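Local coordinates for cytoplasmic protein (PDB 7LPO) that probably hydrolyses the beta-glucosidic bond of steryl glucosides, as a fungal sterylglucosidase of glycoside hydrolase family 5, at residues Cys666-Val671 / Tyr710-His715; Thr687-Ala692 / Ile766-Asn771. All blocks are in the same frame, centred on the assembly; numbering follows the deposited sequence.

Interaction 1: residues Cys666-Val671 / Tyr710-His715; sequences CRPYPV and YLPFVH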
loop_
_atom_site.group_PDB
_atom_site.type_symbol
_atom_site.label_atom_id
_atom_site.label_comp_id
_atom_site.label_asym_id
_atom_site.label_seq_id
_atom_site.Cartn_x
_atom_site.Cartn_y
_atom_site.Cartn_z
ATOM N N CYS A 666 19.025 1.176 -2.276
ATOM C CA CYS A 666 19.775 2.251 -1.628
ATOM C C CYS A 666 20.503 3.027 -2.720
ATOM O O CYS A 666 21.457 2.515 -3.318
ATOM C CB CYS A 666 20.757 1.693 -0.600
ATOM S SG CYS A 666 21.655 2.975 0.300
ATOM N N ARG A 667 20.052 4.255 -2.978
ATOM C CA ARG A 667 20.410 4.978 -4.191
ATOM C C ARG A 667 20.649 6.451 -3.899
ATOM O O ARG A 667 20.055 7.006 -2.968
ATOM C CB ARG A 667 19.307 4.889 -5.258
ATOM C CG ARG A 667 18.631 3.529 -5.397
ATOM C CD ARG A 667 17.234 3.674 -6.006
ATOM N NE ARG A 667 17.266 4.184 -7.373
ATOM C CZ ARG A 667 17.599 3.459 -8.444
ATOM N NH1 ARG A 667 17.934 2.176 -8.322
ATOM N NH2 ARG A 667 17.596 4.020 -9.647
ATOM N N PRO A 668 21.503 7.109 -4.684
ATOM C CA PRO A 668 21.644 8.567 -4.553
ATOM C C PRO A 668 20.396 9.287 -5.039
ATOM O O PRO A 668 19.760 8.876 -6.012
ATOM C CB PRO A 668 22.845 8.887 -5.449
ATOM C CG PRO A 668 22.789 7.799 -6.510
ATOM C CD PRO A 668 22.342 6.564 -5.771
ATOM N N TYR A 669 20.054 10.374 -4.360
ATOM C CA TYR A 669 18.924 11.196 -4.773
ATOM C C TYR A 669 18.995 12.530 -4.041
ATOM O O TYR A 669 19.626 12.629 -2.982
ATOM C CB TYR A 669 17.585 10.495 -4.493
ATOM C CG TYR A 669 17.155 10.493 -3.057
ATOM C CD1 TYR A 669 17.694 9.592 -2.154
ATOM C CD2 TYR A 669 16.180 11.374 -2.608
ATOM C CE1 TYR A 669 17.291 9.585 -0.827
ATOM C CE2 TYR A 669 15.760 11.371 -1.298
ATOM C CZ TYR A 669 16.320 10.476 -0.409
ATOM O OH TYR A 669 15.905 10.478 0.896
ATOM N N PRO A 670 18.349 13.568 -4.596
ATOM C CA PRO A 670 18.348 14.899 -3.967
ATOM C C PRO A 670 17.269 15.030 -2.901
ATOM O O PRO A 670 16.072 15.025 -3.200
ATOM C CB PRO A 670 18.095 15.839 -5.155
ATOM C CG PRO A 670 17.242 15.008 -6.093
ATOM C CD PRO A 670 17.667 13.563 -5.905
ATOM N N VAL A 671 17.701 15.195 -1.652
ATOM C CA VAL A 671 16.758 15.343 -0.549
ATOM C C VAL A 671 16.061 16.699 -0.608
ATOM O O VAL A 671 14.867 16.811 -0.294
ATOM C CB VAL A 671 17.490 15.144 0.791
ATOM C CG1 VAL A 671 16.578 15.494 1.934
ATOM C CG2 VAL A 671 18.001 13.719 0.918
ATOM N N TYR A 710 21.817 12.943 -1.139
ATOM C CA TYR A 710 22.282 11.763 -0.422
ATOM C C TYR A 710 23.156 10.922 -1.346
ATOM O O TYR A 710 22.735 10.574 -2.453
ATOM C CB TYR A 710 21.089 10.943 0.078
ATOM C CG TYR A 710 21.435 9.558 0.585
ATOM C CD1 TYR A 710 22.050 9.380 1.817
ATOM C CD2 TYR A 710 21.125 8.430 -0.159
ATOM C CE1 TYR A 710 22.360 8.111 2.283
ATOM C CE2 TYR A 710 21.436 7.174 0.288
ATOM C CZ TYR A 710 22.050 7.011 1.515
ATOM O OH TYR A 710 22.344 5.751 1.976
ATOM N N LEU A 711 24.363 10.597 -0.893
ATOM C CA LEU A 711 25.258 9.714 -1.643
ATOM C C LEU A 711 25.580 8.480 -0.810
ATOM O O LEU A 711 26.335 8.579 0.176
ATOM C CB LEU A 711 26.540 10.444 -2.032
ATOM C CG LEU A 711 26.394 11.659 -2.949
ATOM C CD1 LEU A 711 27.744 12.354 -3.067
ATOM C CD2 LEU A 711 25.869 11.285 -4.315
ATOM N N PRO A 712 25.058 7.306 -1.157
ATOM C CA PRO A 712 25.173 6.156 -0.247
ATOM C C PRO A 712 26.571 5.546 -0.228
ATOM O O PRO A 712 27.187 5.312 -1.273
ATOM C CB PRO A 712 24.135 5.163 -0.790
ATOM C CG PRO A 712 24.012 5.508 -2.251
ATOM C CD PRO A 712 24.261 7.004 -2.358
ATOM N N PHE A 713 27.055 5.270 0.986
ATOM C CA PHE A 713 28.240 4.438 1.156
ATOM C C PHE A 713 28.116 3.133 0.388
ATOM O O PHE A 713 29.122 2.576 -0.066
ATOM C CB PHE A 713 28.459 4.104 2.640
ATOM C CG PHE A 713 28.900 5.261 3.483
ATOM C CD1 PHE A 713 29.782 6.208 2.995
ATOM C CD2 PHE A 713 28.442 5.386 4.778
ATOM C CE1 PHE A 713 30.194 7.265 3.784
ATOM C CE2 PHE A 713 28.839 6.434 5.570
ATOM C CZ PHE A 713 29.720 7.380 5.071
ATOM N N VAL A 714 26.894 2.608 0.280
ATOM C CA VAL A 714 26.649 1.348 -0.416
ATOM C C VAL A 714 27.260 1.359 -1.810
ATOM O O VAL A 714 27.748 0.331 -2.294
ATOM C CB VAL A 714 25.132 1.072 -0.468
ATOM C CG1 VAL A 714 24.795 0.154 -1.607
ATOM C CG2 VAL A 714 24.651 0.509 0.845
ATOM N N HIS A 715 27.226 2.511 -2.488
ATOM C CA HIS A 715 27.753 2.625 -3.840
ATOM C C HIS A 715 29.048 3.416 -3.946
ATOM O O HIS A 715 29.789 3.226 -4.919
ATOM C CB HIS A 715 26.730 3.305 -4.765
ATOM C CG HIS A 715 25.506 2.488 -5.015
ATOM N ND1 HIS A 715 25.496 1.411 -5.876
ATOM C CD2 HIS A 715 24.258 2.573 -4.501
ATOM C CE1 HIS A 715 24.290 0.875 -5.891
ATOM N NE2 HIS A 715 23.521 1.560 -5.062
#
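Tyr710 N donates to Tyr669 O at 2.9 Å, and the return bond, Tyr669 N to Tyr710 O, is longer at 3.3 Å; together they make one antiparallel hydrogen-bonded pair. Tyr710 O takes a second, weaker approach from the CA-H of Pro668, whose CA is 3.1 Å away. Beyond it the chains are joined by packing: the Pro668 and Pro712 rings cross obliquely, and Leu711 CD2 touches Pro668 CB. In Tyr710, CG anti to the backbone N (chi1 168°) carries the ring over toward 666-667. There Arg667 O lies in the ring plane 3.3 Å from Tyr710 CD2, and Cys666 SG lies beside the ring edge near its plane, 3.3 Å from Tyr710 OH. The sulfur is also 3.5 Å from Pro712 CB and lies against Val714 CG2, a place suited to a small, polarisable side chain. His715 turns a ring edge to Cys666 O, but NE2 donates to it only weakly (N-H...O 121°) and has a second weak acceptor in Ala663 O. The phenol hydroxyls bond to the main chain of another part of the fold, Tyr710 OH to Ala93 O and Tyr669 OH to Gly95 O, while Arg667 forms salt bridges with Asp554 and Asp561. Proline rings, aromatic rings and a sulfur thus fill the buried seam, and the polar tips of the tyrosines and the arginine tie the C-terminal region to the rest of the enzyme.

Interaction 2: residues Thr687-Ala692 / Ile766-Asn771; sequences TKFKYA and IEVQRN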
loop_
_atom_site.group_PDB
_atom_site.type_symbol
_atom_site.label_atom_id
_atom_site.label_comp_id
_atom_site.label_asym_id
_atom_site.label_seq_id
_atom_site.Cartn_x
_atom_site.Cartn_y
_atom_site.Cartn_z
ATOM N N THR A 687 28.189 3.224 -11.281
ATOM C CA THR A 687 27.957 4.128 -10.158
ATOM C C THR A 687 27.643 5.541 -10.621
ATOM O O THR A 687 27.433 6.419 -9.779
ATOM C CB THR A 687 29.132 4.199 -9.168
ATOM O OG1 THR A 687 30.177 5.024 -9.699
ATOM C CG2 THR A 687 29.674 2.808 -8.878
ATOM N N LYS A 688 27.555 5.780 -11.928
ATOM C CA LYS A 688 27.354 7.127 -12.438
ATOM C C LYS A 688 25.985 7.659 -12.046
ATOM O O LYS A 688 24.966 6.983 -12.221
ATOM C CB LYS A 688 27.513 7.139 -13.954
ATOM C CG LYS A 688 28.974 7.023 -14.386
ATOM C CD LYS A 688 29.104 6.711 -15.859
ATOM C CE LYS A 688 30.398 7.277 -16.418
ATOM N NZ LYS A 688 30.493 7.032 -17.896
ATOM N N PHE A 689 25.979 8.878 -11.515
ATOM C CA PHE A 689 24.784 9.571 -11.065
ATOM C C PHE A 689 24.766 10.934 -11.731
ATOM O O PHE A 689 25.783 11.631 -11.735
ATOM C CB PHE A 689 24.789 9.719 -9.547
ATOM C CG PHE A 689 23.701 10.590 -9.008
ATOM C CD1 PHE A 689 22.379 10.193 -9.067
ATOM C CD2 PHE A 689 24.002 11.783 -8.394
ATOM C CE1 PHE A 689 21.386 10.979 -8.540
ATOM C CE2 PHE A 689 23.005 12.576 -7.871
ATOM C CZ PHE A 689 21.700 12.170 -7.943
ATOM N N LYS A 690 23.621 11.309 -12.290
ATOM C CA LYS A 690 23.466 12.603 -12.939
ATOM C C LYS A 690 22.135 13.209 -12.523
ATOM O O LYS A 690 21.085 12.577 -12.665
ATOM C CB LYS A 690 23.538 12.469 -14.463
ATOM C CG LYS A 690 23.275 13.774 -15.201
ATOM C CD LYS A 690 23.819 13.726 -16.615
ATOM C CE LYS A 690 23.782 15.110 -17.264
ATOM N NZ LYS A 690 23.252 15.070 -18.662
ATOM N N TYR A 691 22.188 14.430 -12.002
ATOM C CA TYR A 691 21.012 15.150 -11.534
ATOM C C TYR A 691 20.946 16.490 -12.252
ATOM O O TYR A 691 21.908 17.268 -12.209
ATOM C CB TYR A 691 21.079 15.347 -10.023
ATOM C CG TYR A 691 19.916 16.107 -9.448
ATOM C CD1 TYR A 691 18.621 15.905 -9.919
ATOM C CD2 TYR A 691 20.103 17.026 -8.433
ATOM C CE1 TYR A 691 17.561 16.596 -9.397
ATOM C CE2 TYR A 691 19.036 17.714 -7.892
ATOM C CZ TYR A 691 17.773 17.494 -8.375
ATOM O OH TYR A 691 16.715 18.177 -7.827
ATOM N N ALA A 692 19.810 16.761 -12.897
ATOM C CA ALA A 692 19.543 18.029 -13.565
ATOM C C ALA A 692 18.407 18.751 -12.853
ATOM O O ALA A 692 17.371 18.145 -12.555
ATOM C CB ALA A 692 19.173 17.807 -15.032
ATOM N N ILE A 766 24.743 18.104 -12.120
ATOM C CA ILE A 766 25.797 17.588 -11.257
ATOM C C ILE A 766 25.931 16.103 -11.549
ATOM O O ILE A 766 24.923 15.394 -11.645
ATOM C CB ILE A 766 25.503 17.840 -9.761
ATOM C CG1 ILE A 766 26.737 17.495 -8.928
ATOM C CG2 ILE A 766 24.294 17.051 -9.287
ATOM C CD1 ILE A 766 26.752 18.153 -7.560
ATOM N N GLU A 767 27.168 15.640 -11.707
ATOM C CA GLU A 767 27.458 14.243 -11.994
ATOM C C GLU A 767 28.423 13.696 -10.953
ATOM O O GLU A 767 29.370 14.378 -10.549
ATOM C CB GLU A 767 28.036 14.083 -13.396
ATOM C CG GLU A 767 27.159 14.691 -14.473
ATOM C CD GLU A 767 27.906 14.950 -15.764
ATOM O OE1 GLU A 767 28.130 13.977 -16.516
ATOM O OE2 GLU A 767 28.266 16.125 -16.025
ATOM N N VAL A 768 28.172 12.463 -10.526
ATOM C CA VAL A 768 28.921 11.825 -9.453
ATOM C C VAL A 768 29.241 10.399 -9.871
ATOM O O VAL A 768 28.421 9.731 -10.511
ATOM C CB VAL A 768 28.122 11.831 -8.133
ATOM C CG1 VAL A 768 28.896 11.103 -7.022
ATOM C CG2 VAL A 768 27.775 13.250 -7.720
ATOM N N GLN A 769 30.436 9.932 -9.517
ATOM C CA GLN A 769 30.748 8.517 -9.637
ATOM C C GLN A 769 31.837 8.168 -8.642
ATOM O O GLN A 769 32.631 9.024 -8.240
ATOM C CB GLN A 769 31.190 8.129 -11.051
ATOM C CG GLN A 769 32.464 8.783 -11.533
ATOM C CD GLN A 769 32.719 8.507 -13.007
ATOM O OE1 GLN A 769 32.712 7.356 -13.449
ATOM N NE2 GLN A 769 32.927 9.563 -13.778
ATOM N N ARG A 770 31.875 6.897 -8.257
ATOM C CA ARG A 770 32.950 6.420 -7.402
ATOM C C ARG A 770 34.258 6.371 -8.185
ATOM O O ARG A 770 34.306 5.865 -9.310
ATOM C CB ARG A 770 32.623 5.039 -6.845
ATOM C CG ARG A 770 33.658 4.546 -5.840
ATOM C CD ARG A 770 33.288 3.179 -5.285
ATOM N NE ARG A 770 34.310 2.682 -4.367
ATOM C CZ ARG A 770 35.351 1.941 -4.741
ATOM N NH1 ARG A 770 35.528 1.600 -6.014
ATOM N NH2 ARG A 770 36.229 1.543 -3.839
ATOM N N ASN A 771 35.319 6.902 -7.587
ATOM C CA ASN A 771 36.642 6.823 -8.196
ATOM C C ASN A 771 37.067 5.372 -8.329
ATOM O O ASN A 771 37.137 4.645 -7.333
ATOM C CB ASN A 771 37.647 7.596 -7.353
ATOM C CG ASN A 771 37.423 9.079 -7.424
ATOM O OD1 ASN A 771 37.133 9.621 -8.494
ATOM N ND2 ASN A 771 37.537 9.748 -6.285
#
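Phe689 lies beside Val768, its partner in an antiparallel hydrogen-bonded pair, and the two side chains point the same way. Its CB lies 3.8 Å from Val768 O and a little farther from Val768 CB. CG is anti to the backbone N (chi1 172°), and the ring's turn about chi2 brings CD2 to 4.1 Å from Val768 CG2, the methyl at the ring edge, near its plane. The outer part of the ring continues into the interior, where Phe689 also packs on Ile680 and Tyr716. Tyr691 and Ile766 repeat the pairing on the same face: Tyr691 CB rests 3.7 Å from Ile766 CG2, and the phenol runs on to bond through OH with Thr673 OG1. Four backbone bonds hold the strands together, reciprocal in each pair, from Phe689 N to Val768 O at 2.8 Å to Ile766 N to Tyr691 O at 3.0 Å. Where the ladder ends, a side chain takes over. Thr687, with OG1 set between its N and carbonyl carbon (chi1 78°), accepts from Arg770 N at 2.9 Å, and the bond is fairly straight at 159°. Arg770 extends away to give NE to Ala717 O and NH2 to Ala718 O. On the other face the long side chains of Lys690 and Glu767 lie together through their methylenes, yet Lys690 NZ and Glu767 OE1 are 5.4 Å apart, too far for a salt bridge. Lys688 and Gln769 lie side by side, Lys688 CE and CG against Gln769 OE1. The sheet is therefore two-sided: branched and aromatic groups suit its buried face, while flexible charged and amide chains suit the one toward solvent, where any attraction between Lys690 and Glu767 is probably weak.

Interaction 1 is almost wholly buried, whereas interaction 2 is buried on one face and partly exposed to solvent on the other. Their centres are about 10 Å apart, and they meet directly: Pro668 CG lies 3.5 Å from Phe689 CD1, and Pro670 CG packs on the Tyr691 ring. The inner face of the four-stranded antiparallel sheet of interaction 2 therefore rests on the strand and helix start of interaction 1, an arrangement consistent with the beta-sandwich expected of this C-terminal domain. Regular backbone bonding dominates at 687-692 / 766-771. At 666-671 / 710-715, closer to the rest of the enzyme, a single bridge gives way to prolines, sulfur and tyrosine edges.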